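Local coordinates for BDI_3064 protein (Parabacteroides distasonis ATCC 8503, PDB 5Z06) that hydrolyses linear beta-1,2-glucan and beta-1,2-glucooligosaccharides of four or more units, releasing sophorose from the non-reducing end, at residues R632-N637 against D650-T655; D584-T589 against P624-K629. All blocks are in the same frame, centred on the assembly; numbering follows the deposited sequence.

Overall arrangement
Both contacts lie in the glucoamylase-like, helix-rich part of the chain and share helix 624-636: contact 2 uses its first turns, contact 1 its last. Their centres are about 11 Å apart, and along the chain contact 2 closes before contact 1 opens. The loop 584-589 joins them in space. N633 ND2 probably hydrogen-bonds to D584 O at 2.9 Å, which ties the loop to the helix one turn beyond K629. C585 then bridges toward the short strand, with its SG 3.7 Å from F652 CZ. The calcium ion, held by E12, N13, T49, N52 and D175, belongs to neither contact; both are internal packing of the glucoamylase-like region.

Contact 1. Residues R632-N637 against D650-T655; sequences RNYYRN and DAFNLT
Y634 and F652 form an offset edge-to-face (T-shaped) aromatic pair, buried where the final turn of helix 624-636 faces the short strand 652-653 in the (alpha/alpha)6-barrel fold of the glucoamylase-like family. That strand is the middle one of a small three-stranded antiparallel sheet, between 610-611 and 658-659. The F652 ring turns its edge toward the face of Y634: the planes stand at 79° and the centroids lie 5.7 Å apart. The touching is local, since F652 CZ comes within 3.8 Å of Y634 CE1, near one border of the tyrosine ring. With CG set between its backbone N and carbonyl carbon (chi1 68°), F652 sends its ring off the strand to meet the helix, CZ leading. The two side chains together span the 10.1 Å between the CA atoms of Y634 and F652.

The C-H edge of phenylalanine suits the pi face of tyrosine, as an edge-to-face pair requires, while tyrosine adds a hydroxyl that makes a weak hydrogen bond to W586 O. L642 and M611 each touch both side chains, so the pair is packed among aliphatic and thioether groups. On the strand, N653 ND2 is satisfied by N608 O and T610 OG1, tying it to the chain around strand 610-611. Within 632-637, N637 ND2 donates to N633 OD1 at 2.7 Å, nearly straight at 170°, in the carbonyl plane and on a lone pair.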
loop_
_atom_site.group_PDB
_atom_site.type_symbol
_atom_site.label_atom_id
_atom_site.label_comp_id
_atom_site.label_asym_id
_atom_site.label_seq_id
_atom_site.Cartn_x
_atom_site.Cartn_y
_atom_site.Cartn_z
ATOM N N ARG A 632 15.405 1.752 11.362
ATOM C CA ARG A 632 16.764 1.362 11.019
ATOM C C ARG A 632 16.853 -0.038 10.456
ATOM O O ARG A 632 17.564 -0.273 9.489
ATOM C CB ARG A 632 17.635 1.421 12.238
ATOM C CG ARG A 632 18.001 2.815 12.690
ATOM C CD ARG A 632 19.022 2.673 13.795
ATOM N NE ARG A 632 18.956 3.774 14.736
ATOM C CZ ARG A 632 18.574 3.689 16.002
ATOM N NH1 ARG A 632 18.204 2.524 16.555
ATOM N NH2 ARG A 632 18.568 4.797 16.740
ATOM N N ASN A 633 16.121 -0.964 11.081
ATOM C CA ASN A 633 16.040 -2.330 10.657
ATOM C C ASN A 633 15.381 -2.446 9.288
ATOM O O ASN A 633 15.931 -3.055 8.364
ATOM C CB ASN A 633 15.209 -3.113 11.671
ATOM C CG ASN A 633 15.141 -4.588 11.356
ATOM O OD1 ASN A 633 16.129 -5.168 10.901
ATOM N ND2 ASN A 633 13.985 -5.211 11.632
ATOM N N TYR A 634 14.192 -1.868 9.166
ATOM C CA TYR A 634 13.446 -1.936 7.908
ATOM C C TYR A 634 14.260 -1.426 6.721
ATOM O O TYR A 634 14.270 -2.037 5.643
ATOM C CB TYR A 634 12.144 -1.136 8.016
ATOM C CG TYR A 634 11.139 -1.666 8.989
ATOM C CD1 TYR A 634 11.170 -2.979 9.426
ATOM C CD2 TYR A 634 10.105 -0.850 9.437
ATOM C CE1 TYR A 634 10.237 -3.456 10.322
ATOM C CE2 TYR A 634 9.151 -1.326 10.297
ATOM C CZ TYR A 634 9.233 -2.628 10.754
ATOM O OH TYR A 634 8.306 -3.115 11.625
ATOM N N TYR A 635 14.929 -0.296 6.934
ATOM C CA TYR A 635 15.766 0.284 5.921
ATOM C C TYR A 635 17.060 -0.495 5.726
ATOM O O TYR A 635 17.317 -0.984 4.629
ATOM C CB TYR A 635 16.069 1.725 6.247
ATOM C CG TYR A 635 16.841 2.401 5.171
ATOM C CD1 TYR A 635 16.294 2.580 3.899
ATOM C CD2 TYR A 635 18.136 2.846 5.392
ATOM C CE1 TYR A 635 17.025 3.192 2.888
ATOM C CE2 TYR A 635 18.867 3.441 4.382
ATOM C CZ TYR A 635 18.307 3.615 3.134
ATOM O OH TYR A 635 19.048 4.226 2.148
ATOM N N ARG A 636 17.877 -0.604 6.771
ATOM C CA ARG A 636 19.228 -1.117 6.580
ATOM C C ARG A 636 19.273 -2.596 6.361
ATOM O O ARG A 636 20.094 -3.028 5.602
ATOM C CB ARG A 636 20.148 -0.778 7.732
ATOM C CG ARG A 636 20.567 0.671 7.725
ATOM C CD ARG A 636 21.267 1.013 9.015
ATOM N NE ARG A 636 21.722 2.394 8.951
ATOM C CZ ARG A 636 21.676 3.273 9.943
ATOM N NH1 ARG A 636 21.195 2.943 11.118
ATOM N NH2 ARG A 636 22.108 4.503 9.747
ATOM N N ASN A 637 18.415 -3.358 7.036
ATOM C CA ASN A 637 18.440 -4.825 6.933
ATOM C C ASN A 637 17.470 -5.345 5.904
ATOM O O ASN A 637 17.843 -6.221 5.128
ATOM C CB ASN A 637 18.171 -5.483 8.278
ATOM C CG ASN A 637 19.217 -5.130 9.292
ATOM O OD1 ASN A 637 20.413 -5.098 8.970
ATOM N ND2 ASN A 637 18.789 -4.822 10.514
ATOM N N ASP A 650 4.147 -1.674 1.744
ATOM C CA ASP A 650 3.041 -1.673 2.684
ATOM C C ASP A 650 3.166 -2.682 3.816
ATOM O O ASP A 650 2.793 -2.393 4.950
ATOM C CB ASP A 650 1.749 -1.926 1.958
ATOM C CG ASP A 650 0.559 -1.576 2.787
ATOM O OD1 ASP A 650 0.558 -0.463 3.351
ATOM O OD2 ASP A 650 -0.381 -2.405 2.857
ATOM N N ALA A 651 3.694 -3.855 3.493
ATOM C CA ALA A 651 3.811 -4.935 4.434
ATOM C C ALA A 651 4.747 -5.968 3.903
ATOM O O ALA A 651 4.967 -6.062 2.705
ATOM C CB ALA A 651 2.447 -5.582 4.691
ATOM N N PHE A 652 5.220 -6.802 4.807
ATOM C CA PHE A 652 6.035 -7.922 4.435
ATOM C C PHE A 652 5.850 -9.077 5.409
ATOM O O PHE A 652 5.482 -8.889 6.582
ATOM C CB PHE A 652 7.503 -7.479 4.361
ATOM C CG PHE A 652 8.101 -7.119 5.687
ATOM C CD1 PHE A 652 7.772 -5.931 6.317
ATOM C CD2 PHE A 652 9.035 -7.958 6.295
ATOM C CE1 PHE A 652 8.341 -5.594 7.526
ATOM C CE2 PHE A 652 9.613 -7.623 7.503
ATOM C CZ PHE A 652 9.260 -6.443 8.126
ATOM N N ASN A 653 6.138 -10.268 4.916
ATOM C CA ASN A 653 6.048 -11.461 5.718
ATOM C C ASN A 653 7.269 -12.279 5.408
ATOM O O ASN A 653 7.340 -12.924 4.346
ATOM C CB ASN A 653 4.772 -12.211 5.398
ATOM C CG ASN A 653 4.519 -13.353 6.356
ATOM O OD1 ASN A 653 5.433 -14.076 6.728
ATOM N ND2 ASN A 653 3.282 -13.495 6.779
ATOM N N LEU A 654 8.256 -12.224 6.305
ATOM C CA LEU A 654 9.469 -13.023 6.112
ATOM C C LEU A 654 9.180 -14.512 6.273
ATOM O O LEU A 654 9.878 -15.334 5.695
ATOM C CB LEU A 654 10.590 -12.596 7.048
ATOM C CG LEU A 654 11.102 -11.179 6.770
ATOM C CD1 LEU A 654 12.099 -10.787 7.846
ATOM C CD2 LEU A 654 11.722 -11.083 5.382
ATOM N N THR A 655 8.128 -14.856 6.998
ATOM C CA THR A 655 7.843 -16.262 7.271
ATOM C C THR A 655 7.447 -16.986 6.012
ATOM O O THR A 655 7.914 -18.088 5.777
ATOM C CB THR A 655 6.799 -16.399 8.388
ATOM O OG1 THR A 655 7.306 -15.737 9.546
ATOM C CG2 THR A 655 6.517 -17.876 8.735
#

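Contact 2. Residues D584-T589 against P624-K629; sequences DCWGLT and PDASMK
W586 and A626 meet through a hydrogen bond from the indole to a helix backbone, joining the irregular loop 584-589 to the first turns of helix 624-636 in the (alpha/alpha)6-barrel fold of the glucoamylase-like family. NE1 of W586 donates to A626 O at 3.0 Å and 168°. The oxygen lies in the indole plane, whereas the donor stands above the carbonyl plane rather than on a lone pair. The small methyl of A626 lets the ring come close, its CB resting 3.6 Å from W586 CZ2. S627 OG lies at a similar 3.6 Å from W586 CZ2, but its hydrogen bonds go to A616 O and T623 O. Replacing the W586 indole by an alanine methyl is likely to cost A626 O this donor and open a gap beside the A626 methyl.

Farther out, Q568 and C571 of helix 556-573 also pack on the indole, and A630, one turn beyond A626 on helix 624-636, touches it too. G587 has a positive phi of 107°, at which a side chain would press against the carbonyl oxygen of W586. At the start of 584-589, D584 lies against K629, with D584 CB 3.6 Å from K629 O.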
loop_
_atom_site.group_PDB
_atom_site.type_symbol
_atom_site.label_atom_id
_atom_site.label_comp_id
_atom_site.label_asym_id
_atom_site.label_seq_id
_atom_site.Cartn_x
_atom_site.Cartn_y
_atom_site.Cartn_z
ATOM N N ASP A 584 13.011 -4.578 16.800
ATOM C CA ASP A 584 13.172 -3.699 15.675
ATOM C C ASP A 584 12.213 -4.080 14.540
ATOM O O ASP A 584 12.321 -3.605 13.420
ATOM C CB ASP A 584 14.652 -3.680 15.258
ATOM C CG ASP A 584 15.172 -5.030 14.839
ATOM O OD1 ASP A 584 14.434 -6.029 14.941
ATOM O OD2 ASP A 584 16.330 -5.088 14.384
ATOM N N CYS A 585 11.259 -4.941 14.843
ATOM C CA CYS A 585 10.325 -5.389 13.851
ATOM C C CYS A 585 9.034 -5.718 14.545
ATOM O O CYS A 585 8.819 -6.833 15.023
ATOM C CB CYS A 585 10.861 -6.583 13.085
ATOM S SG CYS A 585 9.732 -7.043 11.756
ATOM N N TRP A 586 8.171 -4.709 14.597
ATOM C CA TRP A 586 6.970 -4.761 15.404
ATOM C C TRP A 586 5.997 -3.735 14.885
ATOM O O TRP A 586 6.370 -2.883 14.099
ATOM C CB TRP A 586 7.327 -4.427 16.845
ATOM C CG TRP A 586 7.817 -3.002 17.006
ATOM C CD1 TRP A 586 9.084 -2.534 16.789
ATOM C CD2 TRP A 586 7.035 -1.878 17.382
ATOM N NE1 TRP A 586 9.133 -1.166 17.022
ATOM C CE2 TRP A 586 7.887 -0.744 17.382
ATOM C CE3 TRP A 586 5.702 -1.713 17.724
ATOM C CZ2 TRP A 586 7.439 0.534 17.731
ATOM C CZ3 TRP A 586 5.252 -0.436 18.063
ATOM C CH2 TRP A 586 6.121 0.663 18.064
ATOM N N GLY A 587 4.779 -3.773 15.398
ATOM C CA GLY A 587 3.735 -2.814 15.029
ATOM C C GLY A 587 2.695 -3.465 14.164
ATOM O O GLY A 587 2.338 -2.949 13.118
ATOM N N LEU A 588 2.183 -4.597 14.621
ATOM C CA LEU A 588 1.151 -5.280 13.913
ATOM C C LEU A 588 -0.049 -4.397 13.733
ATOM O O LEU A 588 -0.519 -3.758 14.674
ATOM C CB LEU A 588 0.768 -6.583 14.620
ATOM C CG LEU A 588 1.884 -7.646 14.491
ATOM C CD1 LEU A 588 1.676 -8.814 15.436
ATOM C CD2 LEU A 588 1.972 -8.158 13.074
ATOM N N THR A 589 -0.538 -4.365 12.501
ATOM C CA THR A 589 -1.639 -3.491 12.136
ATOM C C THR A 589 -2.224 -3.974 10.797
ATOM O O THR A 589 -1.791 -4.983 10.208
ATOM C CB THR A 589 -1.188 -1.998 12.074
ATOM O OG1 THR A 589 -2.280 -1.148 11.723
ATOM C CG2 THR A 589 -0.108 -1.792 11.069
ATOM N N PRO A 624 9.526 6.401 20.553
ATOM C CA PRO A 624 10.501 6.857 19.560
ATOM C C PRO A 624 11.674 5.923 19.353
ATOM O O PRO A 624 12.089 5.698 18.219
ATOM C CB PRO A 624 10.984 8.216 20.096
ATOM C CG PRO A 624 10.231 8.496 21.341
ATOM C CD PRO A 624 9.219 7.420 21.576
ATOM N N ASP A 625 12.203 5.388 20.442
ATOM C CA ASP A 625 13.356 4.536 20.354
ATOM C C ASP A 625 12.963 3.240 19.637
ATOM O O ASP A 625 13.639 2.826 18.721
ATOM C CB ASP A 625 13.927 4.276 21.745
ATOM C CG ASP A 625 15.166 3.405 21.713
ATOM O OD1 ASP A 625 16.121 3.710 20.954
ATOM O OD2 ASP A 625 15.170 2.412 22.463
ATOM N N ALA A 626 11.839 2.648 20.030
ATOM C CA ALA A 626 11.352 1.424 19.413
ATOM C C ALA A 626 11.049 1.657 17.917
ATOM O O ALA A 626 11.370 0.815 17.048
ATOM C CB ALA A 626 10.108 0.905 20.154
ATOM N N SER A 627 10.463 2.807 17.616
ATOM C CA SER A 627 10.139 3.119 16.239
ATOM C C SER A 627 11.404 3.410 15.451
ATOM O O SER A 627 11.504 3.049 14.288
ATOM C CB SER A 627 9.160 4.286 16.141
ATOM O OG SER A 627 7.909 3.977 16.736
ATOM N N MET A 628 12.371 4.048 16.075
ATOM C CA MET A 628 13.634 4.316 15.407
ATOM C C MET A 628 14.373 3.004 15.131
ATOM O O MET A 628 14.978 2.851 14.087
ATOM C CB MET A 628 14.507 5.252 16.233
ATOM C CG MET A 628 15.695 5.794 15.472
ATOM S SD MET A 628 15.162 6.865 14.133
ATOM C CE MET A 628 15.971 6.091 12.738
ATOM N N LYS A 629 14.287 2.056 16.054
ATOM C CA LYS A 629 14.891 0.737 15.830
ATOM C C LYS A 629 14.277 0.051 14.631
ATOM O O LYS A 629 14.997 -0.466 13.783
ATOM C CB LYS A 629 14.763 -0.152 17.056
ATOM C CG LYS A 629 15.671 0.242 18.206
ATOM C CD LYS A 629 15.514 -0.771 19.332
ATOM C CE LYS A 629 15.967 -0.228 20.676
ATOM N NZ LYS A 629 17.415 -0.249 20.790
#